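Local coordinates for protein 1-pyrroline-5-carboxylate dehydrogenase (Thermus thermophilus, PDB 1UZB) that probably oxidises the open-chain semialdehyde form of 1-pyrroline-5-carboxylate to glutamate, with NAD+ as the likely cofactor, as in relatives of the aldehyde dehydrogenase family, at residues G125-E130 against E355-L360; S169-L174 against L505-K510; T203-P208 against N234-V239; V466-F471 against Q483-F488. All blocks are in the same frame, centred on the assembly; numbering follows the deposited sequence.

Interaction 1 (G125-E130 against E355-L360); sequences GKNWVE and EENPDL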
# COMPACT_ATOMS: atom_id res chain seq x y z
N GLY A 125 -28.93 -2.89 -38.37
CA GLY A 125 -29.94 -1.87 -38.15
C GLY A 125 -29.88 -0.99 -36.91
O GLY A 125 -30.93 -0.61 -36.37
N LYS A 126 -28.68 -0.68 -36.45
CA LYS A 126 -28.53 0.21 -35.30
C LYS A 126 -28.53 1.64 -35.81
O LYS A 126 -28.00 1.91 -36.89
CB LYS A 126 -27.21 -0.05 -34.58
CG LYS A 126 -27.12 -1.40 -33.93
CD LYS A 126 -26.07 -1.42 -32.83
CE LYS A 126 -26.21 -2.70 -32.02
NZ LYS A 126 -25.36 -2.72 -30.80
N ASN A 127 -29.14 2.55 -35.05
CA ASN A 127 -29.09 3.94 -35.47
C ASN A 127 -27.66 4.41 -35.15
O ASN A 127 -26.85 3.63 -34.64
CB ASN A 127 -30.17 4.81 -34.80
CG ASN A 127 -30.01 4.95 -33.30
OD1 ASN A 127 -28.96 4.67 -32.74
ND2 ASN A 127 -31.07 5.41 -32.64
N TRP A 128 -27.34 5.66 -35.46
CA TRP A 128 -25.99 6.16 -35.26
C TRP A 128 -25.39 6.06 -33.86
O TRP A 128 -24.26 5.60 -33.70
CB TRP A 128 -25.91 7.61 -35.75
CG TRP A 128 -26.15 7.79 -37.22
CD1 TRP A 128 -26.81 6.94 -38.08
CD2 TRP A 128 -25.81 8.95 -38.00
NE1 TRP A 128 -26.89 7.50 -39.33
CE2 TRP A 128 -26.28 8.73 -39.31
CE3 TRP A 128 -25.15 10.15 -37.70
CZ2 TRP A 128 -26.12 9.67 -40.33
CZ3 TRP A 128 -24.98 11.08 -38.72
CH2 TRP A 128 -25.46 10.84 -40.01
N VAL A 129 -26.12 6.50 -32.84
CA VAL A 129 -25.58 6.45 -31.49
C VAL A 129 -25.49 5.03 -30.93
O VAL A 129 -24.56 4.72 -30.18
CB VAL A 129 -26.37 7.37 -30.53
CG1 VAL A 129 -26.32 8.81 -31.04
CG2 VAL A 129 -27.80 6.88 -30.39
N GLU A 130 -26.44 4.17 -31.27
CA GLU A 130 -26.38 2.79 -30.81
C GLU A 130 -25.13 2.15 -31.42
O GLU A 130 -24.42 1.39 -30.76
CB GLU A 130 -27.63 2.02 -31.23
CG GLU A 130 -28.90 2.36 -30.46
CD GLU A 130 -28.84 2.01 -28.98
OE1 GLU A 130 -28.14 1.04 -28.62
OE2 GLU A 130 -29.51 2.69 -28.17
N GLU A 355 -29.92 4.02 -41.51
CA GLU A 355 -29.03 5.04 -42.05
C GLU A 355 -29.56 6.46 -41.83
O GLU A 355 -28.79 7.41 -41.79
CB GLU A 355 -28.76 4.81 -43.54
CG GLU A 355 -30.00 4.83 -44.42
CD GLU A 355 -29.67 4.79 -45.91
OE1 GLU A 355 -30.61 4.85 -46.72
OE2 GLU A 355 -28.47 4.72 -46.25
N GLU A 356 -30.88 6.59 -41.70
CA GLU A 356 -31.52 7.89 -41.48
C GLU A 356 -31.41 8.34 -40.01
O GLU A 356 -31.88 9.42 -39.66
CB GLU A 356 -33.00 7.84 -41.86
CG GLU A 356 -33.29 7.53 -43.33
CD GLU A 356 -32.79 8.61 -44.27
OE1 GLU A 356 -32.69 9.78 -43.84
OE2 GLU A 356 -32.51 8.29 -45.45
N ASN A 357 -30.79 7.51 -39.18
CA ASN A 357 -30.63 7.78 -37.75
C ASN A 357 -31.95 8.04 -37.03
O ASN A 357 -32.13 9.04 -36.35
CB ASN A 357 -29.68 8.96 -37.52
CG ASN A 357 -29.24 9.06 -36.07
OD1 ASN A 357 -29.17 8.05 -35.37
ND2 ASN A 357 -28.94 10.27 -35.62
N PRO A 358 -32.91 7.11 -37.18
CA PRO A 358 -34.21 7.24 -36.54
C PRO A 358 -34.09 6.81 -35.08
O PRO A 358 -33.04 6.31 -34.67
CB PRO A 358 -35.07 6.28 -37.33
CG PRO A 358 -34.11 5.15 -37.56
CD PRO A 358 -32.84 5.87 -37.98
N ASP A 359 -35.15 6.99 -34.30
CA ASP A 359 -35.10 6.56 -32.91
C ASP A 359 -35.03 5.04 -32.91
O ASP A 359 -34.36 4.44 -32.07
CB ASP A 359 -36.33 7.04 -32.15
CG ASP A 359 -36.36 8.55 -31.99
OD1 ASP A 359 -35.31 9.12 -31.62
OD2 ASP A 359 -37.42 9.16 -32.23
N LEU A 360 -35.75 4.41 -33.84
CA LEU A 360 -35.75 2.96 -33.98
C LEU A 360 -35.53 2.54 -35.42
O LEU A 360 -36.15 3.08 -36.33
CB LEU A 360 -37.07 2.34 -33.53
CG LEU A 360 -37.33 2.08 -32.05
CD1 LEU A 360 -37.75 3.38 -31.38
CD2 LEU A 360 -38.43 1.04 -31.90
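The N-cap of helix 128-149 meets the loop between helices 332-346 and 366-379, with Asn-127 and Trp-128 set against Asn-357. Both polar atoms of the Asn-127 amide are used. OD1 caps the helix by accepting from Glu-130 N. Asn-127 ND2 donates to Pro-358 O at 3.0 Å, and that oxygen lies close to the amide plane. CG of Asn-127 sits between its own backbone N and carbonyl carbon (chi1 65°), which turns OD1 back over the first helical turn. Asn-357 OD1 accepts from Trp-128 N at 3.0 Å, with the donor well above the carbonyl plane. The Asn-357 amide stacks on the indole, the planes 18° apart. Asn-357 CB makes a CH-pi contact with the five-membered ring of Trp-128, 3.5 Å from its centroid. At the ring edge, Trp-128 NE1 donates to Glu-355 O at 3.1 Å. Without the indole, as with an alanine at Trp-128, Glu-355 O would probably lose this donor and the Asn-357 side chain its stacking face. Phe-14 meets the same indole edge to face, and Met-23 and Leu-27 of helix 17-32 also touch it. This is a classic Asn N-cap, here tied to a distant loop of the aldehyde dehydrogenase fold.

Interaction 2 (S169-L174 against L505-K510); sequences SFYVPL and LFLEMK
Tyr-171 CG lies beside its backbone N (chi1 -60°) and Met-509 CG lies opposite its own (chi1 -169°), and the two side chains meet on one face of an antiparallel strand pair. The methionine then bends at its thioether, and Met-509 CE comes 3.8 Å from Tyr-171 CE2. Leu-507 CD1 packs on Tyr-171 CB at 3.9 Å, crossing the tyrosine at about a right angle. Tyr-171 OH bonds to Asp-501 of the second subunit. A valine at Tyr-171 would probably cost that aspartate this hydrogen bond and open a gap beside Met-509. On the other face, Phe-170 and Lys-510 run side by side, with Phe-170 CZ 3.8 Å from Lys-510 CD. Val-172 CG2 touches Glu-508 CG at 3.6 Å. The backbones pair through Phe-170 with Lys-510 and Val-172 with Glu-508, each pair giving two hydrogen bonds. Glu-508 OE2 accepts from two waters; one also donates to Pro-173 O, the other to Leu-174 O. Lys-510 NZ reaches backbone carbonyls of Arg-461 and Phe-464 of the second subunit. The chemistry is thus divided: backbone bonds, apolar contacts and two water bridges join the segments, while the polar ends of Tyr-171 and Lys-510 bind the neighbouring subunit.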
# COMPACT_ATOMS: atom_id res chain seq x y z
N SER A 169 2.87 -19.90 -6.37
CA SER A 169 1.63 -20.23 -7.07
C SER A 169 1.42 -19.19 -8.16
O SER A 169 1.66 -17.99 -7.96
CB SER A 169 0.45 -20.26 -6.11
OG SER A 169 0.46 -21.46 -5.36
N PHE A 170 0.99 -19.65 -9.33
CA PHE A 170 0.79 -18.76 -10.46
C PHE A 170 -0.29 -19.28 -11.40
O PHE A 170 -0.64 -20.45 -11.38
CB PHE A 170 2.11 -18.57 -11.23
CG PHE A 170 2.78 -19.86 -11.63
CD1 PHE A 170 3.67 -20.51 -10.78
CD2 PHE A 170 2.54 -20.41 -12.88
CE1 PHE A 170 4.31 -21.69 -11.17
CE2 PHE A 170 3.17 -21.59 -13.28
CZ PHE A 170 4.06 -22.22 -12.42
N TYR A 171 -0.80 -18.38 -12.23
CA TYR A 171 -1.83 -18.72 -13.19
C TYR A 171 -1.30 -19.06 -14.56
O TYR A 171 -0.25 -18.56 -14.99
CB TYR A 171 -2.83 -17.57 -13.33
CG TYR A 171 -3.52 -17.22 -12.04
CD1 TYR A 171 -3.23 -16.03 -11.37
CD2 TYR A 171 -4.46 -18.09 -11.47
CE1 TYR A 171 -3.86 -15.72 -10.16
CE2 TYR A 171 -5.08 -17.79 -10.27
CZ TYR A 171 -4.78 -16.60 -9.62
OH TYR A 171 -5.40 -16.29 -8.43
N VAL A 172 -2.03 -19.93 -15.24
CA VAL A 172 -1.68 -20.32 -16.59
C VAL A 172 -2.97 -20.44 -17.39
O VAL A 172 -4.03 -20.77 -16.84
CB VAL A 172 -0.90 -21.65 -16.60
CG1 VAL A 172 0.35 -21.48 -15.77
CG2 VAL A 172 -1.75 -22.78 -16.04
N PRO A 173 -2.92 -20.12 -18.69
CA PRO A 173 -4.12 -20.21 -19.53
C PRO A 173 -4.56 -21.66 -19.71
O PRO A 173 -3.78 -22.59 -19.49
CB PRO A 173 -3.67 -19.54 -20.83
CG PRO A 173 -2.21 -19.86 -20.88
CD PRO A 173 -1.76 -19.63 -19.46
N LEU A 174 -5.82 -21.84 -20.10
CA LEU A 174 -6.41 -23.16 -20.27
C LEU A 174 -6.07 -23.87 -21.57
O LEU A 174 -5.74 -25.06 -21.56
CB LEU A 174 -7.93 -23.06 -20.14
CG LEU A 174 -8.47 -22.41 -18.87
CD1 LEU A 174 -9.98 -22.24 -18.98
CD2 LEU A 174 -8.10 -23.26 -17.67
N LEU A 505 -11.62 -16.51 -15.08
CA LEU A 505 -12.39 -17.61 -15.64
C LEU A 505 -11.63 -18.39 -16.71
O LEU A 505 -11.95 -19.55 -16.99
CB LEU A 505 -13.69 -17.07 -16.24
CG LEU A 505 -14.63 -16.33 -15.30
CD1 LEU A 505 -15.75 -15.71 -16.11
CD2 LEU A 505 -15.17 -17.27 -14.24
N PHE A 506 -10.63 -17.75 -17.30
CA PHE A 506 -9.86 -18.38 -18.37
C PHE A 506 -8.46 -18.78 -17.95
O PHE A 506 -7.56 -18.93 -18.78
CB PHE A 506 -9.83 -17.43 -19.57
CG PHE A 506 -11.20 -16.99 -20.01
CD1 PHE A 506 -11.78 -15.83 -19.50
CD2 PHE A 506 -11.95 -17.79 -20.86
CE1 PHE A 506 -13.08 -15.47 -19.84
CE2 PHE A 506 -13.25 -17.44 -21.20
CZ PHE A 506 -13.82 -16.28 -20.69
N LEU A 507 -8.28 -18.99 -16.65
CA LEU A 507 -7.00 -19.37 -16.07
C LEU A 507 -7.16 -20.49 -15.05
O LEU A 507 -8.23 -20.67 -14.47
CB LEU A 507 -6.38 -18.18 -15.34
CG LEU A 507 -6.01 -16.94 -16.16
CD1 LEU A 507 -5.77 -15.76 -15.22
CD2 LEU A 507 -4.78 -17.24 -17.00
N GLU A 508 -6.09 -21.26 -14.87
CA GLU A 508 -6.06 -22.30 -13.85
C GLU A 508 -4.79 -22.01 -13.05
O GLU A 508 -3.90 -21.30 -13.52
CB GLU A 508 -6.09 -23.71 -14.46
CG GLU A 508 -5.09 -24.05 -15.54
CD GLU A 508 -5.42 -25.39 -16.20
OE1 GLU A 508 -6.35 -26.08 -15.72
OE2 GLU A 508 -4.76 -25.76 -17.19
N MET A 509 -4.72 -22.53 -11.82
CA MET A 509 -3.58 -22.25 -10.96
C MET A 509 -2.67 -23.44 -10.69
O MET A 509 -3.13 -24.57 -10.50
CB MET A 509 -4.07 -21.71 -9.61
CG MET A 509 -2.97 -21.14 -8.73
SD MET A 509 -3.42 -20.97 -6.98
CE MET A 509 -4.80 -19.85 -7.06
N LYS A 510 -1.37 -23.17 -10.66
CA LYS A 510 -0.36 -24.18 -10.37
C LYS A 510 0.41 -23.73 -9.12
O LYS A 510 0.71 -22.54 -8.97
CB LYS A 510 0.60 -24.34 -11.55
CG LYS A 510 1.60 -25.48 -11.39
CD LYS A 510 2.42 -25.67 -12.66
CE LYS A 510 3.33 -26.88 -12.54
NZ LYS A 510 4.13 -27.09 -13.78
O HOH W 1 -2.84 -24.87 -18.68
O HOH W 2 -6.15 -26.61 -19.31

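Interaction 3 (T203-P208 against N234-V239); sequences TVIAKP and NFLPGV
Ile-205 and Leu-236 cross obliquely, and their methyl groups press together. Ile-205 CG2 lies only 3.4 Å from Leu-236 CD1, tighter than usual van der Waals contact. Both side chains also touch helix 73-90. Pro-208 and Phe-235 instead meet at about a right angle. Pro-208 CG reaches Phe-235 CE2 at 3.5 Å, and the same CG touches Pro-237 CB at 3.8 Å. Phe-235 CG stands opposite its backbone N (chi1 180°), which carries the ring toward Pro-208. Pro-237 CD lies over one face of this ring, so two prolines confine it. Phe-220 adds a further ring contact.

Asn-234 ND2 donates to Val-204 O at 3.1 Å, from above the carbonyl plane, and Asn-234 N donates to the same oxygen. Two bonds therefore hold this one buried carbonyl. ND2 also donates to Gly-231 O, and OD1 accepts from Gly-43 N. Farther along, Ala-206 N donates to Asn-234 O at 2.7 Å, and Leu-236 N donates to Ala-206 O at 2.8 Å. Where the strands end, one water joins Pro-208 O to Gly-238 N. Strands 203-207 and 233-235 run parallel, with helix 213-226 between them in sequence. This beta-alpha-beta crossover is consistent with the Rossmann-like NAD-binding domain of aldehyde dehydrogenases.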
# COMPACT_ATOMS: atom_id res chain seq x y z
N THR A 203 -6.21 -19.43 -26.76
CA THR A 203 -6.40 -19.21 -28.18
C THR A 203 -7.89 -19.45 -28.43
O THR A 203 -8.53 -20.21 -27.70
CB THR A 203 -5.51 -20.12 -29.05
OG1 THR A 203 -5.79 -21.50 -28.76
CG2 THR A 203 -4.04 -19.82 -28.78
N VAL A 204 -8.43 -18.80 -29.45
CA VAL A 204 -9.86 -18.87 -29.71
C VAL A 204 -10.32 -19.11 -31.14
O VAL A 204 -9.68 -18.67 -32.10
CB VAL A 204 -10.51 -17.54 -29.22
CG1 VAL A 204 -11.95 -17.42 -29.70
CG2 VAL A 204 -10.44 -17.46 -27.71
N ILE A 205 -11.43 -19.83 -31.26
CA ILE A 205 -12.08 -20.07 -32.54
C ILE A 205 -13.40 -19.33 -32.31
O ILE A 205 -14.18 -19.68 -31.42
CB ILE A 205 -12.37 -21.57 -32.79
CG1 ILE A 205 -11.06 -22.35 -32.84
CG2 ILE A 205 -13.13 -21.73 -34.10
CD1 ILE A 205 -11.24 -23.84 -33.04
N ALA A 206 -13.65 -18.29 -33.10
CA ALA A 206 -14.86 -17.50 -32.94
C ALA A 206 -15.90 -17.70 -34.02
O ALA A 206 -15.60 -17.65 -35.21
CB ALA A 206 -14.49 -16.02 -32.86
N LYS A 207 -17.14 -17.94 -33.58
CA LYS A 207 -18.25 -18.11 -34.51
C LYS A 207 -19.15 -16.90 -34.36
O LYS A 207 -19.82 -16.73 -33.34
CB LYS A 207 -19.06 -19.37 -34.19
CG LYS A 207 -20.16 -19.60 -35.24
CD LYS A 207 -21.40 -20.26 -34.67
CE LYS A 207 -22.51 -20.26 -35.71
NZ LYS A 207 -23.78 -20.85 -35.20
N PRO A 208 -19.17 -16.03 -35.37
CA PRO A 208 -20.02 -14.84 -35.31
C PRO A 208 -21.47 -15.26 -35.50
O PRO A 208 -21.74 -16.35 -36.01
CB PRO A 208 -19.52 -14.00 -36.47
CG PRO A 208 -19.15 -15.05 -37.49
CD PRO A 208 -18.42 -16.07 -36.64
N ASN A 234 -9.24 -17.19 -34.59
CA ASN A 234 -9.76 -17.76 -35.83
C ASN A 234 -11.23 -17.38 -36.00
O ASN A 234 -12.00 -17.36 -35.03
CB ASN A 234 -9.57 -19.28 -35.80
CG ASN A 234 -8.13 -19.67 -35.51
OD1 ASN A 234 -7.28 -19.73 -36.41
ND2 ASN A 234 -7.83 -19.91 -34.24
N PHE A 235 -11.60 -17.08 -37.24
CA PHE A 235 -12.93 -16.62 -37.62
C PHE A 235 -13.68 -17.67 -38.43
O PHE A 235 -13.29 -17.97 -39.56
CB PHE A 235 -12.75 -15.33 -38.42
CG PHE A 235 -14.03 -14.70 -38.91
CD1 PHE A 235 -14.23 -14.50 -40.27
CD2 PHE A 235 -14.99 -14.25 -38.02
CE1 PHE A 235 -15.36 -13.86 -40.74
CE2 PHE A 235 -16.13 -13.60 -38.48
CZ PHE A 235 -16.32 -13.40 -39.84
N LEU A 236 -14.77 -18.20 -37.87
CA LEU A 236 -15.55 -19.24 -38.53
C LEU A 236 -17.04 -18.99 -38.70
O LEU A 236 -17.87 -19.59 -38.01
CB LEU A 236 -15.37 -20.58 -37.82
CG LEU A 236 -13.99 -21.24 -37.80
CD1 LEU A 236 -14.10 -22.63 -37.19
CD2 LEU A 236 -13.44 -21.34 -39.22
N PRO A 237 -17.42 -18.08 -39.61
CA PRO A 237 -18.84 -17.82 -39.82
C PRO A 237 -19.48 -19.10 -40.35
O PRO A 237 -18.85 -19.85 -41.11
CB PRO A 237 -18.85 -16.69 -40.85
CG PRO A 237 -17.54 -16.88 -41.59
CD PRO A 237 -16.59 -17.21 -40.47
N GLY A 238 -20.72 -19.37 -39.94
CA GLY A 238 -21.40 -20.57 -40.39
C GLY A 238 -22.91 -20.47 -40.29
O GLY A 238 -23.45 -19.58 -39.63
N VAL A 239 -23.60 -21.39 -40.95
CA VAL A 239 -25.06 -21.42 -40.95
C VAL A 239 -25.57 -22.60 -40.15
O VAL A 239 -25.09 -23.73 -40.31
CB VAL A 239 -25.62 -21.52 -42.39
CG1 VAL A 239 -27.14 -21.63 -42.35
CG2 VAL A 239 -25.19 -20.32 -43.20
O HOH W 3 -25.02 -20.20 -37.46
O HOH W 4 -22.14 -17.41 -38.46

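Interaction 4 (V466-F471 against Q483-F488); sequences VGNLYF and QPFGGF
Asn-468 on strand 468-471 points its CB toward the loop 483-488. The strand is outermost in its sheet within the chain and pairs in parallel with a strand of the second subunit, so the sheet continues across the interface. Asn-468 CG lies beside the backbone N (chi1 -77°) and passes 3.7 Å from Phe-485 CD1. The amide and the phenyl ring are turned 45° to each other and the side chains cross at about a right angle. From CG the group divides. Asn-468 OD1 accepts from Gly-486 N at 3.1 Å in a nearly straight bond, N-H...O 165°. Asn-468 ND2 donates to Pro-484 O at 2.9 Å, less straight, with the donor above that carbonyl plane. A weak bond links ND2 to Tyr-470 OH as well. The side chain thus spans the backbone on both flanks of Phe-485, and the two bonds should fix the turn of its amide.

Tyr-470 meets the loop with its ring edge, where Tyr-470 CE2 lies 4.1 Å from Gln-483 CD. The Gln-483 amide stands steeply to that ring. It bonds to Leu-479 through OE1 and to Asn-167 of the second subunit through NE2.

Gly-467 CA makes a CH-pi contact over a face of the Phe-488 ring, 4.0 Å from its centroid. Gly-467 CA also approaches Gly-486 O at 3.3 Å, a closeness allowed by the missing CB.

Lys-496 NZ bonds to the carbonyls of Gly-467, Pro-484 and Gly-486. The Asn-468 amide thus gives this buried backbone a donor and an acceptor, Lys-496 gives further donors, and the lysine charge would probably polarise the carbonyls round it.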
# COMPACT_ATOMS: atom_id res chain seq x y z
N VAL A 466 -30.94 -8.93 -9.24
CA VAL A 466 -30.42 -8.87 -10.59
C VAL A 466 -28.93 -8.54 -10.49
O VAL A 466 -28.50 -7.91 -9.52
CB VAL A 466 -31.14 -7.80 -11.45
CG1 VAL A 466 -32.59 -8.20 -11.68
CG2 VAL A 466 -31.05 -6.44 -10.79
N GLY A 467 -28.16 -8.97 -11.48
CA GLY A 467 -26.73 -8.72 -11.45
C GLY A 467 -26.31 -7.29 -11.70
O GLY A 467 -25.24 -6.87 -11.26
N ASN A 468 -27.15 -6.54 -12.41
CA ASN A 468 -26.87 -5.14 -12.72
C ASN A 468 -28.11 -4.32 -12.43
O ASN A 468 -29.10 -4.38 -13.17
CB ASN A 468 -26.46 -4.97 -14.19
CG ASN A 468 -25.03 -5.40 -14.45
OD1 ASN A 468 -24.72 -6.60 -14.54
ND2 ASN A 468 -24.13 -4.43 -14.54
N LEU A 469 -28.04 -3.55 -11.35
CA LEU A 469 -29.15 -2.73 -10.89
C LEU A 469 -28.82 -1.24 -11.01
O LEU A 469 -27.71 -0.83 -10.70
CB LEU A 469 -29.44 -3.09 -9.43
CG LEU A 469 -30.59 -2.43 -8.67
CD1 LEU A 469 -31.92 -2.71 -9.35
CD2 LEU A 469 -30.61 -2.98 -7.24
N TYR A 470 -29.79 -0.45 -11.46
CA TYR A 470 -29.58 0.98 -11.66
C TYR A 470 -30.68 1.81 -11.03
O TYR A 470 -31.87 1.49 -11.17
CB TYR A 470 -29.52 1.30 -13.16
CG TYR A 470 -28.52 0.47 -13.92
CD1 TYR A 470 -28.83 -0.81 -14.38
CD2 TYR A 470 -27.24 0.96 -14.19
CE1 TYR A 470 -27.90 -1.58 -15.08
CE2 TYR A 470 -26.31 0.21 -14.89
CZ TYR A 470 -26.64 -1.06 -15.33
OH TYR A 470 -25.71 -1.79 -16.03
N PHE A 471 -30.30 2.88 -10.34
CA PHE A 471 -31.26 3.76 -9.69
C PHE A 471 -31.33 5.13 -10.36
O PHE A 471 -30.31 5.81 -10.52
CB PHE A 471 -30.94 3.95 -8.21
CG PHE A 471 -30.92 2.69 -7.41
CD1 PHE A 471 -31.74 1.61 -7.75
CD2 PHE A 471 -30.11 2.58 -6.28
CE1 PHE A 471 -31.75 0.45 -6.97
CE2 PHE A 471 -30.11 1.43 -5.50
CZ PHE A 471 -30.93 0.36 -5.85
N GLN A 483 -19.38 -0.79 -14.60
CA GLN A 483 -20.44 -1.70 -14.22
C GLN A 483 -20.23 -3.14 -14.68
O GLN A 483 -20.65 -3.51 -15.77
CB GLN A 483 -21.79 -1.19 -14.76
CG GLN A 483 -22.27 0.10 -14.11
CD GLN A 483 -22.39 1.26 -15.09
OE1 GLN A 483 -22.31 1.10 -16.31
NE2 GLN A 483 -22.61 2.45 -14.54
N PRO A 484 -19.54 -3.96 -13.86
CA PRO A 484 -19.31 -5.36 -14.22
C PRO A 484 -20.64 -5.92 -14.70
O PRO A 484 -21.65 -5.82 -14.00
CB PRO A 484 -18.87 -5.97 -12.89
CG PRO A 484 -18.08 -4.86 -12.27
CD PRO A 484 -18.93 -3.63 -12.56
N PHE A 485 -20.66 -6.50 -15.90
CA PHE A 485 -21.91 -6.97 -16.48
C PHE A 485 -22.13 -8.48 -16.51
O PHE A 485 -21.34 -9.23 -17.07
CB PHE A 485 -22.04 -6.41 -17.90
CG PHE A 485 -23.39 -6.62 -18.51
CD1 PHE A 485 -24.48 -5.88 -18.07
CD2 PHE A 485 -23.58 -7.59 -19.49
CE1 PHE A 485 -25.75 -6.10 -18.60
CE2 PHE A 485 -24.85 -7.82 -20.03
CZ PHE A 485 -25.93 -7.08 -19.58
N GLY A 486 -23.24 -8.92 -15.92
CA GLY A 486 -23.55 -10.34 -15.88
C GLY A 486 -24.66 -10.54 -14.87
O GLY A 486 -24.76 -9.80 -13.89
N GLY A 487 -25.48 -11.57 -15.07
CA GLY A 487 -26.60 -11.78 -14.18
C GLY A 487 -26.64 -12.99 -13.28
O GLY A 487 -25.65 -13.69 -13.08
N PHE A 488 -27.84 -13.21 -12.73
CA PHE A 488 -28.14 -14.30 -11.81
C PHE A 488 -29.18 -15.21 -12.45
O PHE A 488 -29.76 -14.89 -13.50
CB PHE A 488 -28.77 -13.76 -10.52
CG PHE A 488 -27.92 -12.76 -9.77
CD1 PHE A 488 -28.53 -11.76 -9.03
CD2 PHE A 488 -26.54 -12.85 -9.77
CE1 PHE A 488 -27.78 -10.85 -8.29
CE2 PHE A 488 -25.77 -11.95 -9.03
CZ PHE A 488 -26.39 -10.95 -8.29

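Overall arrangement
The four contacts lie apart in the chain and none touches another. Interactions 2 and 3 come nearest, with about 6 Å between closest atoms. They share a sheet, in which strands 165-180 and 203-207 are neighbours. Interaction 3 is nested along the chain within the loop closed by interaction 2, as is interaction 4. Interactions 3 and 4 lie on opposite sides of the chain's centre, their own centres 28 Å apart. Interaction 4 belongs to the other large sheet. Interaction 2 packs against interaction 4 of the second subunit: Ser-169 meets Pro-484 and Glu-508 meets Phe-488 of that chain. Interaction 1 is 42 Å from interaction 2, centre to centre. Lys-510 NZ bonds a methylpentanediol, probably from the crystallisation liquor.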